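Local coordinates for Hcp1 family type VI secretion system effector (Salmonella typhimurium, PDB 5XHH), which is of unsettled function but, as an Hcp-family protein, probably stacks as rings into the tube of the type VI secretion system and is exported with it, at residues T100-I105 against F129-Q134; D59-R64 against A120-V125; Y3-K8 against A82-R87; D10-E15 against P67-Y72. One frame throughout, in Å; residues are numbered along the deposited sequence.

In the fold
From the N terminus, strand 3-9 opens interaction 3, which closes when 82-87 returns antiparallel beside it in the seven-stranded sheet. Within that span the loop after strand 3-9 meets helix 66-75, so interaction 4 (10-15 with 67-72) opens and closes inside interaction 3. Before interaction 4 closes, 59-64 at the end of strand 51-61 opens interaction 2, closed by 120-125 in the four-stranded sheet; its span crosses those of interactions 3 and 4, and Glu15 OE1 of interaction 4 accepts from its Arg64 N. Interaction 1 (100-105 with 129-134) opens after interaction 3 has closed and crosses interaction 2. At its corners the chain passes between the two sheets, and Phe101 N bonds to Ala82 O of interaction 3.

Interaction 1. Residues T100-I105 against F129-Q134; sequences TFTDLI and FSTVKQ
Two antiparallel strands of the Hcp beta-barrel fold pair here, and each turns a corner, at Asp103 and at Ser130, the two running between the sheets in opposite directions. Thr100 and Lys133 form a hydrogen-bonded pair, with Thr100 N to Lys133 O at 2.8 Å and nearly straight (169°). Thr102 OG1 and Thr131 OG1 are hydrogen-bonded at 2.5 Å, each lying between its own backbone N and carbonyl carbon. On the face carrying Phe101 and Val132, the Phe101 edge points at the Phe129 face, centroids 4.6 Å apart and planes at 58°. Phe101 CD2 stands over the ring centre, while Phe101 CE2 reaches Val132 CG2 at 3.6 Å. At the corner, Ser130 OG donates a very short 2.5 Å bond to the anti lone pair of Asp103 OD2, which also bridges to Lys156. Asp103 and Leu104 face Ile79 in a G1 beta bulge. Phe101 packs on Leu56 and Phe129 on Val53 of strand 51-61; strand 97-102 has 79-88 on its other side, and 131-137 has 148-154.

Interaction 2. Residues D59-R64 against A120-V125; sequences DHYIDR and ASRETV
An antiparallel pair at the end of strand 51-61, just before the turn into helix 66-75, holds a His-carboxylate network. His60 N bonds to Glu123 O at 3.0 Å, and Ile62 N to Ser121 O at 2.9 Å. The His60 ring sits in the crowded position between its backbone N and carbonyl carbon (chi1 70°), alongside the extended Glu123 chain. Its NE2 donates to Glu123 OE2 at 2.8 Å, with the oxygen near the ring plane; from the other nitrogen, ND1 donates to Asp63 OD2 at 2.8 Å. Glu123 OE2 also bonds to Ser66, and Asp63 OD1 caps Ala65 N. Beside Asp59, Arg122 bends at its third torsion so that NH1 reaches Asp59 OD2 at 3.0 Å, a salt bridge with a weak, bent hydrogen bond; its NE is held by Ile119 O. With both ring nitrogens donating to carboxylates, His60 is probably protonated and positively charged, which would offset the like charges of Asp63 OD1 and Glu123 OE2, 5.7 Å apart.

Interaction 3. Residues Y3-K8 against A82-R87; sequences YDIFLK and AILVMR
Six backbone hydrogen bonds join Tyr3-Lys8 to Ala82-Arg87, an antiparallel strand pair in the larger sheet of the Hcp beta barrel. The bonds between Phe6 and Val85 are straight (166°) and lie in the carbonyl planes, Phe6 N to Val85 O measuring 2.9 Å. On the face carrying Ile5, Leu7, Leu84 and Met86 the packing is apolar. Ile5 lies alongside both Leu84 and Met86: its CG2 meets Leu84 CD2 at 3.7 Å, and its CG1 approaches Met86 CG. Leu7 CG is anti to its backbone N (chi1 -178°), which brings CD1 close to Ile83 O and against Leu84 CB at 3.9 Å. Where strand 3-9 begins, the extended Met86 chain sets its methyl CE obliquely to the Tyr3 ring. The other face, which also carries Val85, Ile83 and Lys8, brings Asp4, Phe6 and Arg87 together. There a salt bridge forms: Arg87 NE (3.0 Å) and NH2 (3.2 Å) both donate to Asp4 OD2, in the guanidinium plane; NE uses the anti lone pair, while NH2 comes from above the carboxylate plane. Further out, Asp18 takes a salt bridge from Arg87 NH2, His21 stacks on Phe6, and Trp30 backs Ile5, Leu84 and Met86. The edge of Phe6 is turned to the face of the guanidinium, its CE2 3.7 Å from Arg87 CZ and over the group's centre, with the two planes 74° apart.

Interaction 4. Residues D10-E15 against P67-Y72; sequences DGIDGE and PNLFKY
Ile12 carries the tight part of this contact, its side chain reaching from the loop onto one side of the helical segment 67-72. Its CG1 is anti to the carbonyl carbon (chi1 -61°) and the chain runs on extended, so CD1 reaches the Tyr72 ring tip first. That methyl sits over one face of the ring, 3.9 Å from the Tyr72 centroid and 15° off the normal, a CH-pi contact displaced toward the rim. The same CD1 meets Leu69 CD2 at 3.9 Å. Ile12 and Leu69 cross at about a right angle, and the second branch, CG2, touches Leu69 as well as Asn68 CB, at 4.1 Å from the latter. The helix involved, 66-75, is the single helix of this chain and packs outside the barrel; Leu69 continues to Glu123 and Val125 of strand 121-129, and Tyr72 to Ile79. No direct hydrogen bond joins 10-15 to 67-72, and toward both ends of the contact water takes over. At one end a water donates to Asp10 O at 2.9 Å and lies 2.8 Å from Tyr72 OH, beside Gly11, whose CA comes within 4.0 Å of that OH. Gly11 has positive phi (73°), which favours glycine. At the other end a second water donates to Asp13 O and accepts from Asn68 ND2 at 3.0 Å.

Interaction 1. Residues T100-I105 against F129-Q134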
loop_
_atom_site.group_PDB
_atom_site.type_symbol
_atom_site.label_atom_id
_atom_site.label_comp_id
_atom_site.label_asym_id
_atom_site.label_seq_id
_atom_site.Cartn_x
_atom_site.Cartn_y
_atom_site.Cartn_z
ATOM N N THR A 100 5.199 6.566 -0.692
ATOM C CA THR A 100 5.106 6.838 0.740
ATOM C C THR A 100 3.714 7.396 0.996
ATOM O O THR A 100 3.378 8.482 0.514
ATOM C CB THR A 100 6.198 7.812 1.189
ATOM O OG1 THR A 100 7.477 7.222 0.936
ATOM C CG2 THR A 100 6.080 8.099 2.657
ATOM N N PHE A 101 2.897 6.635 1.709
ATOM C CA PHE A 101 1.538 7.020 2.053
ATOM C C PHE A 101 1.522 7.475 3.506
ATOM O O PHE A 101 2.291 6.973 4.333
ATOM C CB PHE A 101 0.546 5.860 1.892
ATOM C CG PHE A 101 0.616 5.141 0.569
ATOM C CD1 PHE A 101 1.463 4.058 0.393
ATOM C CD2 PHE A 101 -0.215 5.506 -0.476
ATOM C CE1 PHE A 101 1.502 3.371 -0.828
ATOM C CE2 PHE A 101 -0.180 4.838 -1.683
ATOM C CZ PHE A 101 0.675 3.772 -1.865
ATOM N N THR A 102 0.635 8.419 3.821
ATOM C CA THR A 102 0.462 8.802 5.216
ATOM C C THR A 102 -1.009 8.806 5.595
ATOM O O THR A 102 -1.887 8.949 4.742
ATOM C CB THR A 102 1.038 10.193 5.533
ATOM O OG1 THR A 102 0.223 11.192 4.920
ATOM C CG2 THR A 102 2.472 10.319 5.072
ATOM N N ASP A 103 -1.253 8.681 6.902
ATOM C CA ASP A 103 -2.587 8.804 7.487
ATOM C C ASP A 103 -3.536 7.776 6.864
ATOM O O ASP A 103 -4.460 8.090 6.114
ATOM C CB ASP A 103 -3.112 10.236 7.324
ATOM C CG ASP A 103 -4.515 10.417 7.858
ATOM O OD1 ASP A 103 -4.795 9.939 8.976
ATOM O OD2 ASP A 103 -5.337 11.031 7.146
ATOM N N LEU A 104 -3.272 6.526 7.199
ATOM C CA LEU A 104 -3.973 5.403 6.608
ATOM C C LEU A 104 -4.911 4.756 7.618
ATOM O O LEU A 104 -4.682 4.809 8.831
ATOM C CB LEU A 104 -2.987 4.352 6.080
ATOM C CG LEU A 104 -1.974 4.823 5.031
ATOM C CD1 LEU A 104 -0.636 5.293 5.674
ATOM C CD2 LEU A 104 -1.739 3.746 3.957
ATOM N N ILE A 105 -5.972 4.149 7.086
ATOM C CA ILE A 105 -6.870 3.267 7.819
ATOM C C ILE A 105 -6.977 1.962 7.039
ATOM O O ILE A 105 -6.984 1.971 5.801
ATOM C CB ILE A 105 -8.263 3.910 8.002
ATOM C CG1 ILE A 105 -8.179 5.141 8.912
ATOM C CG2 ILE A 105 -9.245 2.930 8.610
ATOM C CD1 ILE A 105 -9.492 5.891 9.004
ATOM N N PHE A 129 -5.759 6.103 2.297
ATOM C CA PHE A 129 -4.690 7.028 2.634
ATOM C C PHE A 129 -5.109 8.429 2.215
ATOM O O PHE A 129 -5.829 8.608 1.230
ATOM C CB PHE A 129 -3.352 6.642 1.961
ATOM C CG PHE A 129 -3.422 6.580 0.461
ATOM C CD1 PHE A 129 -3.772 5.404 -0.181
ATOM C CD2 PHE A 129 -3.150 7.696 -0.308
ATOM C CE1 PHE A 129 -3.845 5.341 -1.570
ATOM C CE2 PHE A 129 -3.221 7.645 -1.691
ATOM C CZ PHE A 129 -3.571 6.455 -2.325
ATOM N N SER A 130 -4.659 9.424 2.965
ATOM C CA SER A 130 -4.979 10.782 2.563
ATOM C C SER A 130 -3.868 11.463 1.778
ATOM O O SER A 130 -4.156 12.429 1.073
ATOM C CB SER A 130 -5.368 11.626 3.783
ATOM O OG SER A 130 -4.508 11.374 4.855
ATOM N N THR A 131 -2.620 10.986 1.851
ATOM C CA THR A 131 -1.555 11.575 1.048
ATOM C C THR A 131 -0.646 10.490 0.497
ATOM O O THR A 131 -0.399 9.469 1.151
ATOM C CB THR A 131 -0.675 12.572 1.832
ATOM O OG1 THR A 131 0.384 11.854 2.475
ATOM C CG2 THR A 131 -1.477 13.331 2.881
ATOM N N VAL A 132 -0.116 10.743 -0.700
ATOM C CA VAL A 132 0.825 9.821 -1.330
ATOM C C VAL A 132 1.930 10.622 -1.989
ATOM O O VAL A 132 1.688 11.682 -2.578
ATOM C CB VAL A 132 0.148 8.885 -2.359
ATOM C CG1 VAL A 132 -0.542 9.667 -3.459
ATOM C CG2 VAL A 132 1.161 7.896 -2.961
ATOM N N LYS A 133 3.149 10.104 -1.899
ATOM C CA LYS A 133 4.289 10.713 -2.572
ATOM C C LYS A 133 5.060 9.608 -3.262
ATOM O O LYS A 133 5.464 8.636 -2.616
ATOM C CB LYS A 133 5.188 11.458 -1.586
ATOM C CG LYS A 133 6.540 11.783 -2.167
ATOM C CD LYS A 133 7.245 12.870 -1.378
ATOM C CE LYS A 133 7.295 14.172 -2.178
ATOM N NZ LYS A 133 8.196 15.213 -1.578
ATOM N N GLN A 134 5.271 9.739 -4.562
ATOM C CA GLN A 134 6.001 8.719 -5.291
ATOM C C GLN A 134 7.365 9.249 -5.707
ATOM O O GLN A 134 7.513 10.429 -6.038
ATOM C CB GLN A 134 5.193 8.212 -6.498
ATOM C CG GLN A 134 5.285 8.984 -7.778
ATOM C CD GLN A 134 4.451 8.335 -8.906
ATOM O OE1 GLN A 134 4.987 7.657 -9.786
ATOM N NE2 GLN A 134 3.150 8.558 -8.876
HETATM O O HOH W 1 2.811 11.009 1.496
HETATM O O HOH W 2 8.125 7.827 -1.824
#

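Interaction 2. Residues D59-R64 against A120-V125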
loop_
_atom_site.group_PDB
_atom_site.type_symbol
_atom_site.label_atom_id
_atom_site.label_comp_id
_atom_site.label_asym_id
_atom_site.label_seq_id
_atom_site.Cartn_x
_atom_site.Cartn_y
_atom_site.Cartn_z
ATOM N N ASP A 59 -2.295 -7.494 -2.298
ATOM C CA ASP A 59 -2.449 -8.921 -2.015
ATOM C C ASP A 59 -1.179 -9.417 -1.331
ATOM O O ASP A 59 -0.065 -9.017 -1.706
ATOM C CB ASP A 59 -2.695 -9.710 -3.325
ATOM C CG ASP A 59 -3.170 -11.153 -3.093
ATOM O OD1 ASP A 59 -3.590 -11.530 -1.968
ATOM O OD2 ASP A 59 -3.121 -11.926 -4.071
ATOM N N HIS A 60 -1.330 -10.266 -0.318
ATOM C CA HIS A 60 -0.150 -10.931 0.214
ATOM C C HIS A 60 -0.552 -12.323 0.679
ATOM O O HIS A 60 -1.739 -12.623 0.835
ATOM C CB HIS A 60 0.495 -10.124 1.355
ATOM C CG HIS A 60 -0.325 -10.090 2.613
ATOM N ND1 HIS A 60 0.210 -10.343 3.859
ATOM C CD2 HIS A 60 -1.643 -9.857 2.811
ATOM C CE1 HIS A 60 -0.745 -10.266 4.768
ATOM N NE2 HIS A 60 -1.878 -9.974 4.157
ATOM N N TYR A 61 0.442 -13.186 0.871
ATOM C CA TYR A 61 0.173 -14.445 1.555
ATOM C C TYR A 61 -0.235 -14.145 2.987
ATOM O O TYR A 61 0.236 -13.178 3.586
ATOM C CB TYR A 61 1.399 -15.364 1.528
ATOM C CG TYR A 61 1.696 -15.911 0.158
ATOM C CD1 TYR A 61 0.740 -16.633 -0.530
ATOM C CD2 TYR A 61 2.927 -15.708 -0.445
ATOM C CE1 TYR A 61 0.988 -17.126 -1.785
ATOM C CE2 TYR A 61 3.194 -16.207 -1.719
ATOM C CZ TYR A 61 2.212 -16.912 -2.377
ATOM O OH TYR A 61 2.429 -17.422 -3.631
ATOM N N ILE A 62 -1.152 -14.944 3.530
ATOM C CA ILE A 62 -1.510 -14.742 4.929
ATOM C C ILE A 62 -0.259 -14.932 5.763
ATOM O O ILE A 62 0.474 -15.912 5.592
ATOM C CB ILE A 62 -2.644 -15.687 5.351
ATOM C CG1 ILE A 62 -3.917 -15.343 4.573
ATOM C CG2 ILE A 62 -2.861 -15.586 6.877
ATOM C CD1 ILE A 62 -5.086 -16.281 4.812
ATOM N N ASP A 63 0.038 -13.961 6.613
ATOM C CA ASP A 63 1.353 -13.949 7.246
ATOM C C ASP A 63 1.243 -13.227 8.582
ATOM O O ASP A 63 0.138 -12.970 9.068
ATOM C CB ASP A 63 2.400 -13.328 6.300
ATOM C CG ASP A 63 2.083 -11.880 5.918
ATOM O OD1 ASP A 63 1.361 -11.193 6.670
ATOM O OD2 ASP A 63 2.580 -11.431 4.855
ATOM N N ARG A 64 2.400 -12.868 9.161
ATOM C CA ARG A 64 2.427 -12.275 10.494
ATOM C C ARG A 64 1.628 -10.973 10.570
ATOM O O ARG A 64 1.145 -10.609 11.645
ATOM C CB ARG A 64 3.880 -12.033 10.934
ATOM C CG ARG A 64 4.016 -11.258 12.248
ATOM C CD ARG A 64 5.407 -10.663 12.449
ATOM N NE ARG A 64 6.330 -11.608 13.070
ATOM C CZ ARG A 64 6.493 -11.749 14.384
ATOM N NH1 ARG A 64 5.790 -11.008 15.230
ATOM N NH2 ARG A 64 7.360 -12.634 14.857
ATOM N N ALA A 120 -3.135 -20.829 -2.566
ATOM C CA ALA A 120 -2.564 -21.162 -1.246
ATOM C C ALA A 120 -3.435 -20.507 -0.170
ATOM O O ALA A 120 -4.660 -20.716 -0.170
ATOM C CB ALA A 120 -1.084 -20.778 -1.213
ATOM N N SER A 121 -2.858 -19.770 0.783
ATOM C CA SER A 121 -3.593 -18.954 1.745
ATOM C C SER A 121 -3.124 -17.524 1.548
ATOM O O SER A 121 -1.974 -17.205 1.874
ATOM C CB SER A 121 -3.348 -19.407 3.181
ATOM O OG SER A 121 -1.954 -19.485 3.450
ATOM N N ARG A 122 -4.008 -16.676 1.012
ATOM C CA ARG A 122 -3.675 -15.294 0.684
ATOM C C ARG A 122 -4.778 -14.369 1.178
ATOM O O ARG A 122 -5.760 -14.797 1.784
ATOM C CB ARG A 122 -3.453 -15.089 -0.818
ATOM C CG ARG A 122 -4.593 -15.473 -1.703
ATOM C CD ARG A 122 -4.190 -15.221 -3.148
ATOM N NE ARG A 122 -3.026 -16.012 -3.551
ATOM C CZ ARG A 122 -2.206 -15.678 -4.546
ATOM N NH1 ARG A 122 -2.409 -14.559 -5.226
ATOM N NH2 ARG A 122 -1.178 -16.456 -4.863
ATOM N N GLU A 123 -4.594 -13.080 0.938
ATOM C CA GLU A 123 -5.388 -12.082 1.640
ATOM C C GLU A 123 -5.292 -10.768 0.887
ATOM O O GLU A 123 -4.186 -10.220 0.724
ATOM C CB GLU A 123 -4.889 -11.932 3.069
ATOM C CG GLU A 123 -5.702 -11.029 3.952
ATOM C CD GLU A 123 -5.213 -11.092 5.383
ATOM O OE1 GLU A 123 -5.866 -11.768 6.194
ATOM O OE2 GLU A 123 -4.160 -10.483 5.697
ATOM N N THR A 124 -6.441 -10.277 0.431
ATOM C CA THR A 124 -6.549 -8.950 -0.152
ATOM C C THR A 124 -6.819 -7.932 0.945
ATOM O O THR A 124 -7.574 -8.195 1.880
ATOM C CB THR A 124 -7.664 -8.921 -1.204
ATOM O OG1 THR A 124 -7.294 -9.776 -2.278
ATOM C CG2 THR A 124 -7.898 -7.507 -1.751
ATOM N N VAL A 125 -6.176 -6.777 0.837
ATOM C CA VAL A 125 -6.235 -5.735 1.850
ATOM C C VAL A 125 -6.426 -4.400 1.148
ATOM O O VAL A 125 -5.788 -4.124 0.127
ATOM C CB VAL A 125 -4.952 -5.701 2.709
ATOM C CG1 VAL A 125 -5.053 -4.619 3.786
ATOM C CG2 VAL A 125 -4.674 -7.067 3.321
HETATM O O HOH W 3 -6.109 -12.022 -2.103
HETATM O O HOH W 4 0.199 -18.147 4.324
#

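Interaction 3. Residues Y3-K8 against A82-R87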
loop_
_atom_site.group_PDB
_atom_site.type_symbol
_atom_site.label_atom_id
_atom_site.label_comp_id
_atom_site.label_asym_id
_atom_site.label_seq_id
_atom_site.Cartn_x
_atom_site.Cartn_y
_atom_site.Cartn_z
ATOM N N TYR A 3 9.939 -9.643 -9.775
ATOM C CA TYR A 3 9.949 -8.377 -9.040
ATOM C C TYR A 3 9.673 -8.599 -7.556
ATOM O O TYR A 3 8.773 -9.354 -7.189
ATOM C CB TYR A 3 8.916 -7.368 -9.608
ATOM C CG TYR A 3 9.268 -6.792 -10.972
ATOM C CD1 TYR A 3 8.887 -7.443 -12.127
ATOM C CD2 TYR A 3 9.991 -5.607 -11.097
ATOM C CE1 TYR A 3 9.204 -6.947 -13.371
ATOM C CE2 TYR A 3 10.309 -5.092 -12.356
ATOM C CZ TYR A 3 9.905 -5.774 -13.491
ATOM O OH TYR A 3 10.193 -5.315 -14.764
ATOM N N ASP A 4 10.453 -7.932 -6.707
ATOM C CA ASP A 4 10.220 -7.893 -5.269
ATOM C C ASP A 4 9.452 -6.627 -4.920
ATOM O O ASP A 4 9.763 -5.540 -5.422
ATOM C CB ASP A 4 11.533 -7.918 -4.470
ATOM C CG ASP A 4 12.378 -9.152 -4.745
ATOM O OD1 ASP A 4 11.821 -10.264 -4.828
ATOM O OD2 ASP A 4 13.609 -9.005 -4.878
ATOM N N ILE A 5 8.452 -6.779 -4.057
ATOM C CA ILE A 5 7.585 -5.699 -3.606
ATOM C C ILE A 5 7.498 -5.793 -2.090
ATOM O O ILE A 5 7.167 -6.857 -1.555
ATOM C CB ILE A 5 6.174 -5.792 -4.227
ATOM C CG1 ILE A 5 6.252 -5.985 -5.757
ATOM C CG2 ILE A 5 5.366 -4.548 -3.895
ATOM C CD1 ILE A 5 4.931 -6.416 -6.413
ATOM N N PHE A 6 7.780 -4.693 -1.402
ATOM C CA PHE A 6 7.761 -4.654 0.052
ATOM C C PHE A 6 6.825 -3.552 0.519
ATOM O O PHE A 6 6.764 -2.476 -0.089
ATOM C CB PHE A 6 9.171 -4.422 0.620
ATOM C CG PHE A 6 10.156 -5.465 0.201
ATOM C CD1 PHE A 6 10.167 -6.696 0.811
ATOM C CD2 PHE A 6 11.061 -5.219 -0.826
ATOM C CE1 PHE A 6 11.073 -7.667 0.422
ATOM C CE2 PHE A 6 11.968 -6.183 -1.222
ATOM C CZ PHE A 6 11.977 -7.406 -0.590
ATOM N N LEU A 7 6.084 -3.829 1.589
ATOM C CA LEU A 7 5.194 -2.852 2.194
ATOM C C LEU A 7 5.519 -2.756 3.675
ATOM O O LEU A 7 5.350 -3.725 4.418
ATOM C CB LEU A 7 3.725 -3.208 1.983
ATOM C CG LEU A 7 2.754 -2.176 2.556
ATOM C CD1 LEU A 7 3.045 -0.797 1.981
ATOM C CD2 LEU A 7 1.301 -2.571 2.290
ATOM N N LYS A 8 5.994 -1.590 4.088
ATOM C CA LYS A 8 6.330 -1.302 5.469
ATOM C C LYS A 8 5.176 -0.510 6.069
ATOM O O LYS A 8 4.924 0.626 5.663
ATOM C CB LYS A 8 7.636 -0.516 5.540
ATOM C CG LYS A 8 8.051 -0.141 6.962
ATOM C CD LYS A 8 9.041 1.014 6.972
ATOM C CE LYS A 8 9.624 1.208 8.369
ATOM N NZ LYS A 8 10.241 2.539 8.517
ATOM N N ALA A 82 3.054 4.404 5.607
ATOM C CA ALA A 82 3.356 3.115 5.006
ATOM C C ALA A 82 4.199 3.369 3.769
ATOM O O ALA A 82 3.982 4.351 3.070
ATOM C CB ALA A 82 2.082 2.344 4.620
ATOM N N ILE A 83 5.152 2.487 3.497
ATOM C CA ILE A 83 6.083 2.675 2.395
ATOM C C ILE A 83 6.033 1.440 1.519
ATOM O O ILE A 83 6.291 0.327 1.991
ATOM C CB ILE A 83 7.517 2.925 2.880
ATOM C CG1 ILE A 83 7.560 4.136 3.813
ATOM C CG2 ILE A 83 8.423 3.121 1.681
ATOM C CD1 ILE A 83 8.934 4.385 4.457
ATOM N N LEU A 84 5.708 1.631 0.250
ATOM C CA LEU A 84 5.635 0.555 -0.720
ATOM C C LEU A 84 6.816 0.724 -1.660
ATOM O O LEU A 84 6.974 1.780 -2.271
ATOM C CB LEU A 84 4.298 0.592 -1.468
ATOM C CG LEU A 84 3.875 -0.626 -2.294
ATOM C CD1 LEU A 84 2.476 -0.413 -2.879
ATOM C CD2 LEU A 84 4.856 -0.901 -3.416
ATOM N N VAL A 85 7.630 -0.317 -1.783
ATOM C CA VAL A 85 8.833 -0.285 -2.597
ATOM C C VAL A 85 8.788 -1.446 -3.586
ATOM O O VAL A 85 8.425 -2.565 -3.221
ATOM C CB VAL A 85 10.092 -0.362 -1.716
ATOM C CG1 VAL A 85 11.249 -0.871 -2.512
ATOM C CG2 VAL A 85 10.392 1.017 -1.084
ATOM N N MET A 86 9.157 -1.176 -4.835
ATOM C CA MET A 86 9.235 -2.196 -5.869
ATOM C C MET A 86 10.597 -2.134 -6.538
ATOM O O MET A 86 11.077 -1.041 -6.897
ATOM C CB MET A 86 8.116 -2.011 -6.897
ATOM C CG MET A 86 7.963 -3.131 -7.898
ATOM S SD MET A 86 6.318 -3.032 -8.648
ATOM C CE MET A 86 6.435 -4.360 -9.857
ATOM N N ARG A 87 11.195 -3.316 -6.726
ATOM C CA ARG A 87 12.492 -3.452 -7.372
ATOM C C ARG A 87 12.528 -4.698 -8.246
ATOM O O ARG A 87 11.815 -5.672 -8.002
ATOM C CB ARG A 87 13.626 -3.546 -6.342
ATOM C CG ARG A 87 13.754 -4.922 -5.733
ATOM C CD ARG A 87 14.753 -4.987 -4.579
ATOM N NE ARG A 87 14.774 -6.331 -3.997
ATOM C CZ ARG A 87 15.245 -6.620 -2.788
ATOM N NH1 ARG A 87 15.738 -5.665 -2.014
ATOM N NH2 ARG A 87 15.219 -7.870 -2.353
#

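Interaction 4. Residues D10-E15 against P67-Y72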
loop_
_atom_site.group_PDB
_atom_site.type_symbol
_atom_site.label_atom_id
_atom_site.label_comp_id
_atom_site.label_asym_id
_atom_site.label_seq_id
_atom_site.Cartn_x
_atom_site.Cartn_y
_atom_site.Cartn_z
ATOM N N ASP A 10 3.623 1.090 9.567
ATOM C CA ASP A 10 3.880 1.437 10.963
ATOM C C ASP A 10 3.004 0.591 11.880
ATOM O O ASP A 10 1.789 0.498 11.686
ATOM C CB ASP A 10 3.606 2.920 11.215
ATOM C CG ASP A 10 4.690 3.831 10.678
ATOM O OD1 ASP A 10 5.756 3.338 10.266
ATOM O OD2 ASP A 10 4.477 5.059 10.706
ATOM N N GLY A 11 3.626 -0.045 12.868
ATOM C CA GLY A 11 2.899 -0.859 13.816
ATOM C C GLY A 11 2.389 -2.187 13.294
ATOM O O GLY A 11 1.815 -2.954 14.072
ATOM N N ILE A 12 2.579 -2.493 12.013
ATOM C CA ILE A 12 2.094 -3.752 11.451
ATOM C C ILE A 12 3.233 -4.435 10.716
ATOM O O ILE A 12 3.358 -4.324 9.491
ATOM C CB ILE A 12 0.882 -3.534 10.523
ATOM C CG1 ILE A 12 -0.271 -2.921 11.309
ATOM C CG2 ILE A 12 0.390 -4.853 9.932
ATOM C CD1 ILE A 12 -1.524 -2.745 10.519
ATOM N N ASP A 13 4.070 -5.145 11.462
ATOM C CA ASP A 13 5.164 -5.887 10.867
ATOM C C ASP A 13 4.657 -7.032 10.011
ATOM O O ASP A 13 3.649 -7.677 10.317
ATOM C CB ASP A 13 6.083 -6.465 11.939
ATOM C CG ASP A 13 6.876 -5.404 12.654
ATOM O OD1 ASP A 13 6.835 -4.235 12.214
ATOM O OD2 ASP A 13 7.551 -5.751 13.641
ATOM N N GLY A 14 5.383 -7.289 8.941
ATOM C CA GLY A 14 5.267 -8.500 8.192
ATOM C C GLY A 14 6.358 -9.482 8.553
ATOM O O GLY A 14 6.884 -9.488 9.671
ATOM N N GLU A 15 6.745 -10.283 7.577
ATOM C CA GLU A 15 7.522 -11.477 7.830
ATOM C C GLU A 15 8.805 -11.538 7.024
ATOM O O GLU A 15 9.575 -12.483 7.201
ATOM C CB GLU A 15 6.665 -12.704 7.500
ATOM C CG GLU A 15 6.821 -13.866 8.404
ATOM C CD GLU A 15 5.753 -14.883 8.139
ATOM O OE1 GLU A 15 4.620 -14.699 8.625
ATOM O OE2 GLU A 15 6.038 -15.838 7.397
ATOM N N PRO A 67 -3.179 -10.925 11.404
ATOM C CA PRO A 67 -4.000 -10.629 12.590
ATOM C C PRO A 67 -4.000 -9.158 12.950
ATOM O O PRO A 67 -5.018 -8.643 13.431
ATOM C CB PRO A 67 -3.359 -11.487 13.696
ATOM C CG PRO A 67 -2.577 -12.543 12.975
ATOM C CD PRO A 67 -2.073 -11.840 11.735
ATOM N N ASN A 68 -2.896 -8.449 12.708
ATOM C CA ASN A 68 -2.871 -7.032 13.042
ATOM C C ASN A 68 -3.589 -6.185 12.007
ATOM O O ASN A 68 -4.210 -5.183 12.369
ATOM C CB ASN A 68 -1.432 -6.557 13.227
ATOM C CG ASN A 68 -0.923 -6.829 14.623
ATOM O OD1 ASN A 68 -1.647 -6.637 15.591
ATOM N ND2 ASN A 68 0.307 -7.303 14.732
ATOM N N LEU A 69 -3.519 -6.549 10.725
ATOM C CA LEU A 69 -4.379 -5.880 9.748
ATOM C C LEU A 69 -5.850 -6.037 10.132
ATOM O O LEU A 69 -6.606 -5.064 10.140
ATOM C CB LEU A 69 -4.111 -6.428 8.344
ATOM C CG LEU A 69 -2.723 -6.135 7.780
ATOM C CD1 LEU A 69 -2.456 -7.026 6.607
ATOM C CD2 LEU A 69 -2.640 -4.665 7.349
ATOM N N PHE A 70 -6.266 -7.262 10.473
ATOM C CA PHE A 70 -7.613 -7.488 10.995
ATOM C C PHE A 70 -7.921 -6.585 12.190
ATOM O O PHE A 70 -8.959 -5.911 12.233
ATOM C CB PHE A 70 -7.760 -8.962 11.385
ATOM C CG PHE A 70 -9.050 -9.281 12.088
ATOM C CD1 PHE A 70 -10.198 -9.558 11.363
ATOM C CD2 PHE A 70 -9.112 -9.308 13.478
ATOM C CE1 PHE A 70 -11.392 -9.848 12.013
ATOM C CE2 PHE A 70 -10.306 -9.594 14.134
ATOM C CZ PHE A 70 -11.444 -9.866 13.402
ATOM N N LYS A 71 -7.029 -6.567 13.178
ATOM C CA LYS A 71 -7.271 -5.797 14.395
ATOM C C LYS A 71 -7.423 -4.302 14.103
ATOM O O LYS A 71 -8.364 -3.661 14.580
ATOM C CB LYS A 71 -6.138 -6.053 15.384
ATOM C CG LYS A 71 -5.850 -4.918 16.345
ATOM C CD LYS A 71 -5.128 -5.474 17.535
ATOM C CE LYS A 71 -4.167 -4.462 18.056
ATOM N NZ LYS A 71 -3.046 -4.354 17.074
ATOM N N TYR A 72 -6.512 -3.728 13.294
ATOM C CA TYR A 72 -6.624 -2.314 12.928
ATOM C C TYR A 72 -7.898 -2.040 12.151
ATOM O O TYR A 72 -8.489 -0.965 12.281
ATOM C CB TYR A 72 -5.432 -1.872 12.090
ATOM C CG TYR A 72 -4.236 -1.385 12.860
ATOM C CD1 TYR A 72 -3.518 -2.233 13.700
ATOM C CD2 TYR A 72 -3.796 -0.076 12.713
ATOM C CE1 TYR A 72 -2.401 -1.770 14.380
ATOM C CE2 TYR A 72 -2.685 0.383 13.381
ATOM C CZ TYR A 72 -1.995 -0.464 14.211
ATOM O OH TYR A 72 -0.886 -0.010 14.873
HETATM O O HOH W 5 0.311 2.176 13.562
HETATM O O HOH W 6 2.225 -8.053 12.582
#